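Local structure of extracellular ligand-binding receptor (Verminephrobacter eiseniae, 4M88) at residues A82-K85 against R86-D90; S231-S234 against A235-V239; K240-V244 against A245-G249; A313-A316 against A317-T321. The protein probably binds an amino acid or related small solute outside the cytoplasm, as a ligand-binding receptor for an ABC transporter of the leucine-binding protein family. One frame throughout, in Å; residues are numbered along the deposited sequence.

Contact 1: residues A82-K85 against R86-D90; sequences AAIK and RMLDD
From Ala82 to Asp89 the backbone is regular alpha-helix, with Arg86, Met87, Leu88 and Asp89 each donating its amide N-H to the carbonyl oxygen four residues earlier; of these four bonds the shortest, 2.7 Å, runs from Asp89 N to Lys85 O. The same pair also meets through its side chains. Lys85 is stretched out as far as CE and bends only at the last torsion (chi4 -59°), which turns the ammonium group back toward the carboxylate. Its NZ reaches Asp89 OD2 at 2.8 Å, almost in line with the C-O bond, and forms a salt bridge. The aliphatic chain passes close to the same oxygen, with Lys85 CG 3.2 Å from Asp89 OD2. One residue on, the pattern recurs: Arg86 NE, bent round at chi2 (64°), donates to Asp90 OD2 at 2.6 Å. The oxygen lies close to the guanidinium plane, whereas the donor stands well above the carboxylate plane. Arg86 NH2 has a second acidic partner in Glu58, so the guanidinium links this helix to helix 57-68. The buried side is apolar. Ile84 CG2 lies 4.0 Å from Leu88 CD1 and 4.2 Å from CE of Met87, which is present as selenomethionine, and in both pairs the side chains run alongside each other. Phe60 and Phe118 pack against this side. The division into an ion-paired, i to i+4 outer face and an apolar inner one is that of an amphipathic helix, here the crossover helix of the beta-alpha-beta unit formed by strand 74-76, helix 81-89 and strand 99-101.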
loop_
_atom_site.group_PDB
_atom_site.type_symbol
_atom_site.label_atom_id
_atom_site.label_comp_id
_atom_site.label_asym_id
_atom_site.label_seq_id
_atom_site.Cartn_x
_atom_site.Cartn_y
_atom_site.Cartn_z
ATOM N N ALA A 82 12.678 -0.354 -4.406
ATOM C CA ALA A 82 13.795 -0.100 -5.306
ATOM C C ALA A 82 13.317 0.607 -6.559
ATOM O O ALA A 82 13.969 1.531 -7.047
ATOM C CB ALA A 82 14.498 -1.411 -5.676
ATOM N N ALA A 83 12.178 0.148 -7.078
ATOM C CA ALA A 83 11.580 0.723 -8.274
ATOM C C ALA A 83 11.235 2.195 -8.083
ATOM O O ALA A 83 11.655 3.034 -8.877
ATOM C CB ALA A 83 10.335 -0.062 -8.672
ATOM N N ILE A 84 10.455 2.517 -7.052
ATOM C CA ILE A 84 10.075 3.918 -6.817
ATOM C C ILE A 84 11.283 4.799 -6.512
ATOM O O ILE A 84 11.369 5.945 -6.979
ATOM C CB ILE A 84 8.991 4.042 -5.712
ATOM C CG1 ILE A 84 7.712 3.323 -6.144
ATOM C CG2 ILE A 84 8.693 5.512 -5.388
ATOM C CD1 ILE A 84 6.749 3.080 -4.987
ATOM N N LYS A 85 12.228 4.276 -5.738
ATOM C CA LYS A 85 13.449 5.028 -5.452
ATOM C C LYS A 85 14.210 5.352 -6.743
ATOM O O LYS A 85 14.713 6.465 -6.923
ATOM C CB LYS A 85 14.338 4.254 -4.470
ATOM C CG LYS A 85 15.642 4.957 -4.107
ATOM C CD LYS A 85 16.282 4.322 -2.866
ATOM C CE LYS A 85 17.474 5.138 -2.381
ATOM N NZ LYS A 85 18.512 5.247 -3.448
ATOM N N ARG A 86 14.281 4.383 -7.647
ATOM C CA ARG A 86 14.945 4.592 -8.931
ATOM C C ARG A 86 14.200 5.651 -9.750
ATOM O O ARG A 86 14.821 6.506 -10.380
ATOM C CB ARG A 86 15.025 3.275 -9.705
ATOM C CG ARG A 86 15.777 3.370 -11.028
ATOM C CD ARG A 86 17.241 3.735 -10.810
ATOM N NE ARG A 86 18.004 3.639 -12.052
ATOM C CZ ARG A 86 18.672 2.555 -12.435
ATOM N NH1 ARG A 86 18.694 1.471 -11.667
ATOM N NH2 ARG A 86 19.329 2.556 -13.584
HETATM N N MSE A 87 12.869 5.594 -9.725
HETATM C CA MSE A 87 12.054 6.559 -10.456
HETATM C C MSE A 87 12.381 7.967 -9.971
HETATM O O MSE A 87 12.503 8.899 -10.766
HETATM C CB MSE A 87 10.561 6.280 -10.252
HETATM C CG MSE A 87 9.616 7.210 -11.021
HETATM SE SE MSE A 87 7.731 6.843 -10.582
HETATM C CE MSE A 87 7.655 7.638 -8.801
ATOM N N LEU A 88 12.553 8.112 -8.663
ATOM C CA LEU A 88 12.813 9.430 -8.088
ATOM C C LEU A 88 14.276 9.856 -8.255
ATOM O O LEU A 88 14.563 11.018 -8.568
ATOM C CB LEU A 88 12.383 9.467 -6.613
ATOM C CG LEU A 88 10.897 9.217 -6.325
ATOM C CD1 LEU A 88 10.663 8.968 -4.844
ATOM C CD2 LEU A 88 10.034 10.386 -6.797
ATOM N N ASP A 89 15.205 8.922 -8.052
ATOM C CA ASP A 89 16.635 9.242 -8.179
ATOM C C ASP A 89 17.051 9.581 -9.609
ATOM O O ASP A 89 17.915 10.434 -9.831
ATOM C CB ASP A 89 17.504 8.097 -7.641
ATOM C CG ASP A 89 17.353 7.894 -6.134
ATOM O OD1 ASP A 89 16.850 8.802 -5.436
ATOM O OD2 ASP A 89 17.754 6.817 -5.646
ATOM N N ASP A 90 16.457 8.899 -10.582
ATOM C CA ASP A 90 16.791 9.134 -11.986
ATOM C C ASP A 90 16.019 10.325 -12.548
ATOM O O ASP A 90 16.188 10.682 -13.720
ATOM C CB ASP A 90 16.495 7.887 -12.824
ATOM C CG ASP A 90 17.597 6.844 -12.730
ATOM O OD1 ASP A 90 18.576 7.072 -11.980
ATOM O OD2 ASP A 90 17.477 5.795 -13.405
#

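Contact 2: residues S231-S234 against A235-V239; sequences SYVS and AAQIV
Ser234 and Gln237 exchange hydrogen bonds in both directions. Gln237 N donates to Ser234 OG at 3.1 Å, and Ser234 N returns a fairly straight bond (163°) to Gln237 OE1, also at 3.1 Å, coming from above the amide plane of the glutamine. The serine hydroxyl sits between its own backbone N and carbonyl carbon (chi1 70°), which swings OG over the first turn, 3.2 Å from Gln237 CG. This is a capping box, with Ser234 as N-cap of helix 235-247: side chains take up amide groups that lack a preceding helical turn. Ser234 O adds only weak bonds, to Gln237 N and Ile238 N. Asp20 OD1 receives Gln237 NE2 and so helps fix the rotation of that side chain. With an alanine in place of Gln237, Ser234 N would probably lose its acceptor and Asp20 the amide group that reaches it. Next to the box, Val233 CG2 meets Ile238 CD1 at 3.9 Å, the two side chains crossing nearly at right angles, and helix 208-220 backs both through Ile211, Val212 and Ile215. A glycerol, probably from the crystallisation liquor, is hydrogen-bonded to Ala235 N and Ala236 N at the helix start.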
loop_
_atom_site.group_PDB
_atom_site.type_symbol
_atom_site.label_atom_id
_atom_site.label_comp_id
_atom_site.label_asym_id
_atom_site.label_seq_id
_atom_site.Cartn_x
_atom_site.Cartn_y
_atom_site.Cartn_z
ATOM N N SER A 231 0.078 -1.567 6.190
ATOM C CA SER A 231 -0.860 -1.959 5.137
ATOM C C SER A 231 -0.239 -2.769 3.997
ATOM O O SER A 231 -0.361 -2.375 2.836
ATOM C CB SER A 231 -1.514 -0.716 4.538
ATOM O OG SER A 231 -2.405 -0.116 5.450
ATOM N N TYR A 232 0.390 -3.903 4.305
ATOM C CA TYR A 232 1.088 -4.662 3.249
ATOM C C TYR A 232 0.823 -6.165 3.186
ATOM O O TYR A 232 1.386 -6.863 2.336
ATOM C CB TYR A 232 2.588 -4.382 3.314
ATOM C CG TYR A 232 2.844 -2.911 3.146
ATOM C CD1 TYR A 232 2.543 -2.283 1.949
ATOM C CD2 TYR A 232 3.318 -2.139 4.199
ATOM C CE1 TYR A 232 2.735 -0.927 1.786
ATOM C CE2 TYR A 232 3.520 -0.775 4.043
ATOM C CZ TYR A 232 3.222 -0.180 2.839
ATOM O OH TYR A 232 3.419 1.173 2.682
ATOM N N VAL A 233 -0.027 -6.659 4.076
ATOM C CA VAL A 233 -0.378 -8.077 4.076
ATOM C C VAL A 233 -1.869 -8.227 4.338
ATOM O O VAL A 233 -2.493 -7.317 4.891
ATOM C CB VAL A 233 0.412 -8.863 5.147
ATOM C CG1 VAL A 233 1.878 -8.909 4.801
ATOM C CG2 VAL A 233 0.205 -8.254 6.521
ATOM N N SER A 234 -2.443 -9.358 3.927
ATOM C CA SER A 234 -3.834 -9.673 4.248
ATOM C C SER A 234 -3.831 -10.640 5.421
ATOM O O SER A 234 -2.843 -11.339 5.650
ATOM C CB SER A 234 -4.563 -10.298 3.051
ATOM O OG SER A 234 -4.089 -11.612 2.783
ATOM N N ALA A 235 -4.916 -10.668 6.187
ATOM C CA ALA A 235 -5.026 -11.643 7.274
ATOM C C ALA A 235 -4.945 -13.055 6.714
ATOM O O ALA A 235 -4.403 -13.965 7.351
ATOM C CB ALA A 235 -6.318 -11.447 8.039
ATOM N N ALA A 236 -5.487 -13.242 5.518
ATOM C CA ALA A 236 -5.479 -14.559 4.894
ATOM C C ALA A 236 -4.053 -15.081 4.696
ATOM O O ALA A 236 -3.800 -16.269 4.882
ATOM C CB ALA A 236 -6.217 -14.515 3.558
ATOM N N GLN A 237 -3.140 -14.201 4.279
ATOM C CA GLN A 237 -1.752 -14.598 4.020
ATOM C C GLN A 237 -1.083 -15.021 5.317
ATOM O O GLN A 237 -0.259 -15.946 5.340
ATOM C CB GLN A 237 -0.950 -13.455 3.378
ATOM C CG GLN A 237 -1.356 -13.118 1.943
ATOM C CD GLN A 237 -0.646 -11.882 1.394
ATOM O OE1 GLN A 237 -0.437 -10.890 2.109
ATOM N NE2 GLN A 237 -0.272 -11.936 0.114
ATOM N N ILE A 238 -1.437 -14.333 6.399
ATOM C CA ILE A 238 -0.869 -14.648 7.709
ATOM C C ILE A 238 -1.395 -15.994 8.219
ATOM O O ILE A 238 -0.621 -16.830 8.674
ATOM C CB ILE A 238 -1.133 -13.520 8.721
ATOM C CG1 ILE A 238 -0.560 -12.202 8.192
ATOM C CG2 ILE A 238 -0.537 -13.878 10.089
ATOM C CD1 ILE A 238 -0.970 -10.983 9.022
ATOM N N VAL A 239 -2.704 -16.230 8.094
ATOM C CA VAL A 239 -3.297 -17.494 8.530
ATOM C C VAL A 239 -2.797 -18.696 7.715
ATOM O O VAL A 239 -2.613 -19.792 8.249
ATOM C CB VAL A 239 -4.839 -17.428 8.505
ATOM C CG1 VAL A 239 -5.447 -18.780 8.883
ATOM C CG2 VAL A 239 -5.325 -16.340 9.443
#

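Contact 3: residues K240-V244 against A245-G249; sequences KVVGV and AGARG
Val244 O receives two amide groups: a sound bond from Arg248 N at 3.0 Å (150° at the hydrogen) and a weak one from Ala247 N at 3.2 Å. It belongs to the last turns of helix 235-247, the crossover helix of the beta-alpha-beta unit that joins strand 227-229 to strand 250-254, and Arg248 is the first residue after the helix to leave helical angles. Gly243 O is shared in the same manner, taking Ala247 N at 3.0 Å and, weakly, Gly246 N. The bond from Gly246 N to Val242 O is less regular. It is 3.2 Å long, with the donor well above the carbonyl plane. This distortion accompanies a local irregularity at Gly243, where both phi (79°) and psi (174°) are non-helical, the positive phi being one that glycine adopts easily. Gly246 has a steric reason for being bare, since a beta carbon there would collide with Val242 CB. Val242 instead lays CG2 over the glycine backbone, 3.5 Å from Gly246 C, while Ala216 of helix 208-220 packs against the same valine. Gly246 O is taken up by Arg219 of that same helix, which adds a polar tie between the two. Arg248 then extends back along the turn, so that Ala245 CA lies 3.9 Å above one face of its guanidinium, offset toward the rim.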
loop_
_atom_site.group_PDB
_atom_site.type_symbol
_atom_site.label_atom_id
_atom_site.label_comp_id
_atom_site.label_asym_id
_atom_site.label_seq_id
_atom_site.Cartn_x
_atom_site.Cartn_y
_atom_site.Cartn_z
ATOM N N LYS A 240 -2.562 -18.476 6.424
ATOM C CA LYS A 240 -2.020 -19.514 5.551
ATOM C C LYS A 240 -0.735 -20.096 6.139
ATOM O O LYS A 240 -0.512 -21.311 6.103
ATOM C CB LYS A 240 -1.744 -18.928 4.153
ATOM C CG LYS A 240 -1.492 -19.977 3.084
ATOM C CD LYS A 240 -2.765 -20.768 2.832
ATOM C CE LYS A 240 -2.487 -22.141 2.241
ATOM N NZ LYS A 240 -3.699 -23.010 2.305
ATOM N N VAL A 241 0.094 -19.224 6.710
ATOM C CA VAL A 241 1.410 -19.634 7.194
ATOM C C VAL A 241 1.413 -20.096 8.658
ATOM O O VAL A 241 1.881 -21.196 8.953
ATOM C CB VAL A 241 2.468 -18.530 6.961
ATOM C CG1 VAL A 241 3.840 -19.006 7.424
ATOM C CG2 VAL A 241 2.516 -18.157 5.485
ATOM N N VAL A 242 0.881 -19.274 9.566
ATOM C CA VAL A 242 0.942 -19.603 10.996
ATOM C C VAL A 242 -0.383 -20.077 11.609
ATOM O O VAL A 242 -0.446 -20.363 12.806
ATOM C CB VAL A 242 1.489 -18.419 11.840
ATOM C CG1 VAL A 242 2.923 -18.084 11.436
ATOM C CG2 VAL A 242 0.598 -17.186 11.701
ATOM N N GLY A 243 -1.435 -20.152 10.802
ATOM C CA GLY A 243 -2.711 -20.636 11.297
ATOM C C GLY A 243 -3.443 -19.566 12.083
ATOM O O GLY A 243 -2.921 -18.476 12.317
ATOM N N VAL A 244 -4.674 -19.866 12.473
ATOM C CA VAL A 244 -5.444 -18.935 13.289
ATOM C C VAL A 244 -4.730 -18.726 14.621
ATOM O O VAL A 244 -4.680 -17.606 15.140
ATOM C CB VAL A 244 -6.881 -19.459 13.491
ATOM C CG1 VAL A 244 -7.627 -18.629 14.518
ATOM C CG2 VAL A 244 -7.607 -19.435 12.161
ATOM N N ALA A 245 -4.160 -19.805 15.147
ATOM C CA ALA A 245 -3.365 -19.762 16.375
ATOM C C ALA A 245 -2.270 -18.704 16.359
ATOM O O ALA A 245 -2.112 -17.963 17.323
ATOM C CB ALA A 245 -2.755 -21.132 16.657
ATOM N N GLY A 246 -1.502 -18.633 15.277
ATOM C CA GLY A 246 -0.410 -17.675 15.218
ATOM C C GLY A 246 -0.861 -16.298 14.769
ATOM O O GLY A 246 -0.207 -15.292 15.032
ATOM N N ALA A 247 -1.979 -16.247 14.056
ATOM C CA ALA A 247 -2.413 -14.988 13.458
ATOM C C ALA A 247 -3.180 -14.116 14.442
ATOM O O ALA A 247 -3.159 -12.883 14.328
ATOM C CB ALA A 247 -3.260 -15.249 12.205
ATOM N N ARG A 248 -3.873 -14.744 15.387
ATOM C CA ARG A 248 -4.692 -13.988 16.331
ATOM C C ARG A 248 -3.814 -13.011 17.099
ATOM O O ARG A 248 -2.691 -13.337 17.488
ATOM C CB ARG A 248 -5.468 -14.905 17.285
ATOM C CG ARG A 248 -4.594 -15.762 18.155
ATOM C CD ARG A 248 -5.339 -16.962 18.699
ATOM N NE ARG A 248 -4.481 -17.742 19.583
ATOM C CZ ARG A 248 -4.803 -18.926 20.097
ATOM N NH1 ARG A 248 -5.974 -19.484 19.813
ATOM N NH2 ARG A 248 -3.948 -19.549 20.897
ATOM N N GLY A 249 -4.303 -11.793 17.281
ATOM C CA GLY A 249 -3.533 -10.809 18.015
ATOM C C GLY A 249 -2.642 -9.950 17.140
ATOM O O GLY A 249 -2.029 -8.998 17.629
#

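Contact 4: residues A313-A316 against A317-T321; sequences ANLA and ATLST
Leu315 carries CG anti to its amide nitrogen (chi1 175°), whereas Leu319 turns CG back beside its own nitrogen (chi1 -70°), and the two settings lean the side chains toward each other across one helical turn. The branches meet with Leu315 CD1 3.9 Å from Leu319 CG. Along the backbone of the same pair, Leu319 N donates to Leu315 O at 2.9 Å, an almost perfectly straight bond. The pair forms the inner stripe of an amphipathic helix, 312-321, laid against helix 286-303 at Ala301 and against Val99 of strand 99-101. Cutting Leu319 back to an alanine would remove the branches that Leu315 CD1 rests on and would probably open a gap toward Val99, Phe119 and Phe334. Polar bonds follow on other sides of the helix. Asn314 O accepts Thr318 N at 2.9 Å; the threonine hydroxyl is also near this oxygen, but Thr318 OG1 is hydrogen-bonded to Asn307 OD1 outside the helix. Asn314 OD1 pairs with Ser311 OG. Ala316 O takes the longer bond from Ser320 N, 3.3 Å, and also a proton from a water that lies 2.8 Å away and bridges to Ser320 OG at 2.6 Å. One turn after Ala317, Thr321 OG1 donates to Ala317 O at 2.7 Å.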
loop_
_atom_site.group_PDB
_atom_site.type_symbol
_atom_site.label_atom_id
_atom_site.label_comp_id
_atom_site.label_asym_id
_atom_site.label_seq_id
_atom_site.Cartn_x
_atom_site.Cartn_y
_atom_site.Cartn_z
ATOM N N ALA A 313 -1.683 16.318 -18.724
ATOM C CA ALA A 313 -1.798 17.672 -18.181
ATOM C C ALA A 313 -3.210 17.949 -17.644
ATOM O O ALA A 313 -3.362 18.524 -16.562
ATOM C CB ALA A 313 -1.403 18.697 -19.213
ATOM N N ASN A 314 -4.240 17.561 -18.392
ATOM C CA ASN A 314 -5.611 17.685 -17.886
ATOM C C ASN A 314 -5.811 16.927 -16.581
ATOM O O ASN A 314 -6.426 17.433 -15.630
ATOM C CB ASN A 314 -6.636 17.160 -18.896
ATOM C CG ASN A 314 -6.733 18.015 -20.132
ATOM O OD1 ASN A 314 -6.429 17.559 -21.239
ATOM N ND2 ASN A 314 -7.175 19.256 -19.961
ATOM N N LEU A 315 -5.323 15.690 -16.546
ATOM C CA LEU A 315 -5.493 14.858 -15.367
ATOM C C LEU A 315 -4.808 15.486 -14.153
ATOM O O LEU A 315 -5.420 15.638 -13.095
ATOM C CB LEU A 315 -4.968 13.436 -15.629
ATOM C CG LEU A 315 -4.970 12.480 -14.434
ATOM C CD1 LEU A 315 -6.352 12.395 -13.810
ATOM C CD2 LEU A 315 -4.545 11.110 -14.900
ATOM N N ALA A 316 -3.550 15.883 -14.308
ATOM C CA ALA A 316 -2.821 16.517 -13.209
ATOM C C ALA A 316 -3.496 17.806 -12.742
ATOM O O ALA A 316 -3.581 18.066 -11.543
ATOM C CB ALA A 316 -1.383 16.808 -13.623
ATOM N N ALA A 317 -3.965 18.606 -13.696
ATOM C CA ALA A 317 -4.627 19.865 -13.380
ATOM C C ALA A 317 -5.871 19.571 -12.557
ATOM O O ALA A 317 -6.169 20.274 -11.591
ATOM C CB ALA A 317 -5.002 20.616 -14.671
ATOM N N THR A 318 -6.594 18.522 -12.935
ATOM C CA THR A 318 -7.852 18.209 -12.260
ATOM C C THR A 318 -7.645 17.627 -10.858
ATOM O O THR A 318 -8.289 18.065 -9.915
ATOM C CB THR A 318 -8.711 17.263 -13.107
ATOM O OG1 THR A 318 -9.052 17.926 -14.336
ATOM C CG2 THR A 318 -9.976 16.895 -12.361
ATOM N N LEU A 319 -6.743 16.636 -10.738
ATOM C CA LEU A 319 -6.415 16.066 -9.432
ATOM C C LEU A 319 -6.113 17.163 -8.410
ATOM O O LEU A 319 -6.616 17.140 -7.286
ATOM C CB LEU A 319 -5.214 15.122 -9.543
ATOM C CG LEU A 319 -5.464 13.799 -10.282
ATOM C CD1 LEU A 319 -4.158 13.065 -10.510
ATOM C CD2 LEU A 319 -6.430 12.927 -9.505
ATOM N N SER A 320 -5.339 18.166 -8.809
ATOM C CA SER A 320 -4.873 19.192 -7.888
ATOM C C SER A 320 -5.875 20.301 -7.611
ATOM O O SER A 320 -5.675 21.078 -6.685
ATOM C CB SER A 320 -3.565 19.812 -8.393
ATOM O OG SER A 320 -2.532 18.847 -8.423
ATOM N N THR A 321 -6.942 20.393 -8.405
ATOM C CA THR A 321 -7.867 21.512 -8.268
ATOM C C THR A 321 -9.329 21.123 -8.044
ATOM O O THR A 321 -10.167 22.000 -7.846
ATOM C CB THR A 321 -7.785 22.489 -9.482
ATOM O OG1 THR A 321 -8.190 21.818 -10.684
ATOM C CG2 THR A 321 -6.372 23.010 -9.657
HETATM O O HOH W 1 -1.011 18.743 -10.528
#

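All four contacts join adjoining segments, so none closes a long loop, and they follow one another along the chain without nesting or crossing. Contact 1 comes first, on the crossover helix between strands 74-76 and 99-101 of the five-stranded parallel sheet. Contact 2 opens helix 235-247 after the loop from strand 227-229, and contact 3 ends it before strand 250-254 of the mixed sheet. These two lie about 10 Å apart between centres and touch where Ala247 packs on Ile238 and Val239, on the side of the chain's centre opposite contact 1. Contact 4, late in the chain, returns to the parallel sheet: its helix packs against strands 99-101 and 118-119, and its centre is about 44 Å from that of contact 3.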